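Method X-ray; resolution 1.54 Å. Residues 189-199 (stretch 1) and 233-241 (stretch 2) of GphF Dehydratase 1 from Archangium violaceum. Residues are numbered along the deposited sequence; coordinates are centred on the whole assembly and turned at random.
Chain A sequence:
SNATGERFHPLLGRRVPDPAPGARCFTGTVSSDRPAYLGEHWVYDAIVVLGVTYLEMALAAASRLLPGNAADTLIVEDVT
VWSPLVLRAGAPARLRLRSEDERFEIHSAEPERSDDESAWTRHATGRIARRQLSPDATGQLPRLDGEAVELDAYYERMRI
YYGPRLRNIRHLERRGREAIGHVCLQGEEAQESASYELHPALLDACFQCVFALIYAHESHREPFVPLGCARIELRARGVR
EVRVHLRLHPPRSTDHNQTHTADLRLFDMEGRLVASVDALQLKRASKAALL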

# COMPACT_ATOMS: atom_id res chain seq x y z
N GLU A 189 13.36 -5.18 -6.68
CA GLU A 189 12.57 -4.80 -5.52
C GLU A 189 13.14 -5.41 -4.24
O GLU A 189 13.12 -4.77 -3.18
CB GLU A 189 11.11 -5.18 -5.75
CG GLU A 189 10.31 -4.15 -6.57
CD GLU A 189 10.67 -4.11 -8.06
OE1 GLU A 189 10.53 -3.04 -8.69
OE2 GLU A 189 11.09 -5.15 -8.59
N ALA A 190 13.68 -6.63 -4.33
CA ALA A 190 14.34 -7.22 -3.17
C ALA A 190 15.65 -6.51 -2.83
O ALA A 190 16.13 -6.63 -1.70
CB ALA A 190 14.61 -8.71 -3.40
N GLN A 191 16.24 -5.79 -3.78
CA GLN A 191 17.49 -5.08 -3.53
C GLN A 191 17.27 -3.74 -2.85
O GLN A 191 18.25 -3.09 -2.46
CB GLN A 191 18.25 -4.88 -4.84
CG GLN A 191 18.59 -6.18 -5.55
CD GLN A 191 19.17 -7.21 -4.61
OE1 GLN A 191 18.61 -8.29 -4.42
NE2 GLN A 191 20.30 -6.87 -4.00
N GLU A 192 16.02 -3.30 -2.70
CA GLU A 192 15.69 -1.97 -2.22
C GLU A 192 15.17 -1.96 -0.79
O GLU A 192 14.41 -1.06 -0.41
CB GLU A 192 14.66 -1.33 -3.15
CG GLU A 192 15.13 -1.17 -4.56
CD GLU A 192 14.00 -0.88 -5.54
OE1 GLU A 192 12.82 -1.11 -5.21
OE2 GLU A 192 14.31 -0.42 -6.66
N SER A 193 15.58 -2.94 0.03
CA SER A 193 15.05 -3.03 1.39
C SER A 193 15.49 -1.85 2.25
O SER A 193 14.77 -1.46 3.18
CB SER A 193 15.46 -4.35 2.05
OG SER A 193 16.84 -4.35 2.38
N ALA A 194 16.66 -1.28 1.97
CA ALA A 194 17.10 -0.12 2.74
C ALA A 194 16.33 1.15 2.38
O ALA A 194 16.48 2.16 3.08
CB ALA A 194 18.60 0.11 2.53
N SER A 195 15.52 1.13 1.33
CA SER A 195 14.94 2.36 0.82
C SER A 195 13.56 2.66 1.39
O SER A 195 13.16 3.83 1.41
CB SER A 195 14.85 2.32 -0.71
OG SER A 195 16.14 2.28 -1.29
N TYR A 196 12.82 1.64 1.82
CA TYR A 196 11.43 1.79 2.23
C TYR A 196 11.25 1.31 3.67
O TYR A 196 11.95 0.40 4.13
CB TYR A 196 10.48 0.99 1.33
CG TYR A 196 10.43 1.43 -0.11
CD1 TYR A 196 9.68 2.54 -0.50
CD2 TYR A 196 11.13 0.74 -1.09
CE1 TYR A 196 9.64 2.95 -1.84
CE2 TYR A 196 11.10 1.14 -2.42
CZ TYR A 196 10.35 2.24 -2.79
OH TYR A 196 10.31 2.64 -4.11
N GLU A 197 10.27 1.88 4.36
CA GLU A 197 9.88 1.29 5.63
C GLU A 197 9.25 -0.07 5.40
O GLU A 197 9.68 -1.07 6.00
CB GLU A 197 8.93 2.22 6.38
CG GLU A 197 9.39 3.69 6.41
CD GLU A 197 10.69 3.89 7.20
OE1 GLU A 197 11.31 4.97 7.10
OE2 GLU A 197 11.10 2.97 7.93
N LEU A 198 8.25 -0.14 4.53
CA LEU A 198 7.68 -1.41 4.07
C LEU A 198 7.50 -1.30 2.56
O LEU A 198 6.69 -0.48 2.09
CB LEU A 198 6.35 -1.70 4.76
CG LEU A 198 5.72 -3.04 4.38
CD1 LEU A 198 6.62 -4.19 4.80
CD2 LEU A 198 4.37 -3.16 5.01
N HIS A 199 8.24 -2.10 1.80
CA HIS A 199 8.23 -1.95 0.36
C HIS A 199 6.80 -1.98 -0.18
O HIS A 199 6.05 -2.92 0.12
CB HIS A 199 9.07 -3.04 -0.31
CG HIS A 199 9.53 -2.66 -1.68
ND1 HIS A 199 8.65 -2.31 -2.68
CD2 HIS A 199 10.77 -2.57 -2.22
CE1 HIS A 199 9.33 -2.01 -3.78
NE2 HIS A 199 10.62 -2.15 -3.52
N GLU A 233 0.07 -0.76 11.35
CA GLU A 233 1.17 -0.63 12.29
C GLU A 233 2.35 -1.47 11.81
O GLU A 233 2.17 -2.62 11.42
CB GLU A 233 0.75 -1.06 13.69
CG GLU A 233 1.84 -0.87 14.72
CD GLU A 233 1.30 -1.00 16.11
OE1 GLU A 233 0.26 -1.67 16.28
OE2 GLU A 233 1.91 -0.42 17.04
N LEU A 234 3.54 -0.88 11.81
CA LEU A 234 4.74 -1.55 11.33
C LEU A 234 5.73 -1.70 12.49
O LEU A 234 6.08 -0.71 13.14
CB LEU A 234 5.40 -0.77 10.20
CG LEU A 234 6.64 -1.38 9.55
CD1 LEU A 234 6.32 -2.68 8.81
CD2 LEU A 234 7.28 -0.38 8.60
N ARG A 235 6.19 -2.93 12.72
CA ARG A 235 7.08 -3.23 13.83
C ARG A 235 8.51 -3.54 13.42
O ARG A 235 9.38 -3.60 14.29
CB ARG A 235 6.56 -4.42 14.65
CG ARG A 235 5.11 -4.35 15.01
CD ARG A 235 4.78 -5.38 16.07
NE ARG A 235 3.47 -5.15 16.66
CZ ARG A 235 3.12 -5.54 17.88
NH1 ARG A 235 4.01 -6.18 18.64
NH2 ARG A 235 1.91 -5.29 18.35
N ALA A 236 8.76 -3.79 12.14
CA ALA A 236 10.11 -4.02 11.65
C ALA A 236 10.24 -3.37 10.28
O ALA A 236 9.32 -3.44 9.47
CB ALA A 236 10.43 -5.52 11.55
N ARG A 237 11.37 -2.71 10.04
CA ARG A 237 11.62 -2.01 8.79
C ARG A 237 12.39 -2.90 7.82
O ARG A 237 13.09 -3.83 8.22
CB ARG A 237 12.41 -0.72 9.04
CG ARG A 237 12.19 -0.09 10.40
CD ARG A 237 11.02 0.88 10.42
NE ARG A 237 11.11 1.78 11.57
CZ ARG A 237 11.73 2.96 11.55
NH1 ARG A 237 11.77 3.72 12.64
NH2 ARG A 237 12.31 3.38 10.43
N GLY A 238 12.25 -2.60 6.53
CA GLY A 238 13.06 -3.24 5.51
C GLY A 238 12.83 -4.72 5.29
O GLY A 238 13.74 -5.43 4.86
N VAL A 239 11.62 -5.20 5.57
CA VAL A 239 11.31 -6.62 5.42
C VAL A 239 11.12 -6.95 3.95
O VAL A 239 10.53 -6.18 3.19
CB VAL A 239 10.05 -6.96 6.25
CG1 VAL A 239 9.60 -8.38 5.97
CG2 VAL A 239 10.33 -6.76 7.74
N ARG A 240 11.65 -8.12 3.52
CA ARG A 240 11.58 -8.54 2.13
C ARG A 240 10.68 -9.75 1.91
O ARG A 240 10.42 -10.11 0.75
CB ARG A 240 12.98 -8.88 1.58
CG ARG A 240 14.06 -7.86 1.93
CD ARG A 240 15.35 -8.15 1.14
NE ARG A 240 15.93 -9.45 1.46
CZ ARG A 240 16.93 -9.99 0.78
NH1 ARG A 240 17.46 -9.35 -0.25
NH2 ARG A 240 17.41 -11.18 1.13
N GLU A 241 10.20 -10.38 2.97
CA GLU A 241 9.56 -11.68 2.87
C GLU A 241 8.70 -11.88 4.11
O GLU A 241 9.19 -11.69 5.23
CB GLU A 241 10.61 -12.79 2.74
CG GLU A 241 10.02 -14.18 2.51
CD GLU A 241 11.08 -15.24 2.27
OE1 GLU A 241 12.29 -14.94 2.45
OE2 GLU A 241 10.71 -16.38 1.92
O HOH W 1 9.27 -3.74 6.75
O HOH W 2 13.55 5.41 8.51
O HOH W 3 10.51 -3.36 2.73

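The strongest polar link between the two stretches is the salt bridge from E197 to R237, with E197 OE2 2.8 Å from R237 NH2. The N-H...O angle is 130°, and the carboxylate oxygen meets the guanidinium obliquely, so the contact is short in distance but bent in direction. Although the CA-to-CB bond of E197 points sideways, two successive m rotamers (chi1 -46°, chi2 -66°) bring the end of the side chain nearer to stretch 2. R237 reaches the carboxylate with chi1 at -29°, between wells. Water 2 supports the pair: it donates to E197 OE1 at 2.7 Å and accepts a weak bond from R237 NH2 at 3.1 Å, so both carboxylate oxygens are tied, one directly and one through water, to the same nitrogen.

The backbone of E197 is just as engaged. Its carbonyl accepts a hydrogen bond from the next residue along stretch 2, G238 N to E197 O, at 3.0 Å and 158°, and R237 CA adds a CA-H...O contact to E197 O at 3.5 Å. Water 1 donates to E197 O at 2.8 Å and to A236 O at 2.7 Å, and accepts from V239 N at 3.0 Å. It therefore joins two carbonyls, E197 O and A236 O, that lie 4.2 Å apart and have no proton to share. Water 3 makes a further backbone link, accepting from H199 N at 2.8 Å and donating to V239 O at 2.9 Å.

At G238 the chains run close, its CA 4.6 Å from the CA of S193 and 3.4 Å from S193 O. The residue has phi/psi of 67/28, and positive phi by itself favours glycine; in addition, an ideal CB here would sit a tight 3.1 Å from S193 O. Close approach and backbone conformation thus both suit a residue without a side chain.

Farther along, R240 points its CA-to-CB bond toward stretch 1 and lies along the backbone there. Its NH1 gives a weak hydrogen bond to A190 O, long at 3.4 Å but nearly straight at 164°, and the acceptor lies at the guanidinium edge, near its plane. The aliphatic part of the arginine contributes as well: R240 CD is 3.3 Å from A190 O, and R240 CG is 3.8 Å from S193 CB. S193 points its CB toward stretch 2, and thus meets the arginine's methylene chain with carbon rather than with a hydrogen bond.

Apolar packing centres on L234, whose CB also points toward stretch 1. L234 CD2 lies 3.8 Å from E197 CB, 3.6 Å from E197 O and 4.2 Å from L198 CB, so one methyl touches both residues beside the polar cluster. E192 and H199 lie outside the direct contacts; within stretch 1, H199 NE2 donates to E192 OE1 at 3.0 Å and 163°, tying together two residues seven positions apart.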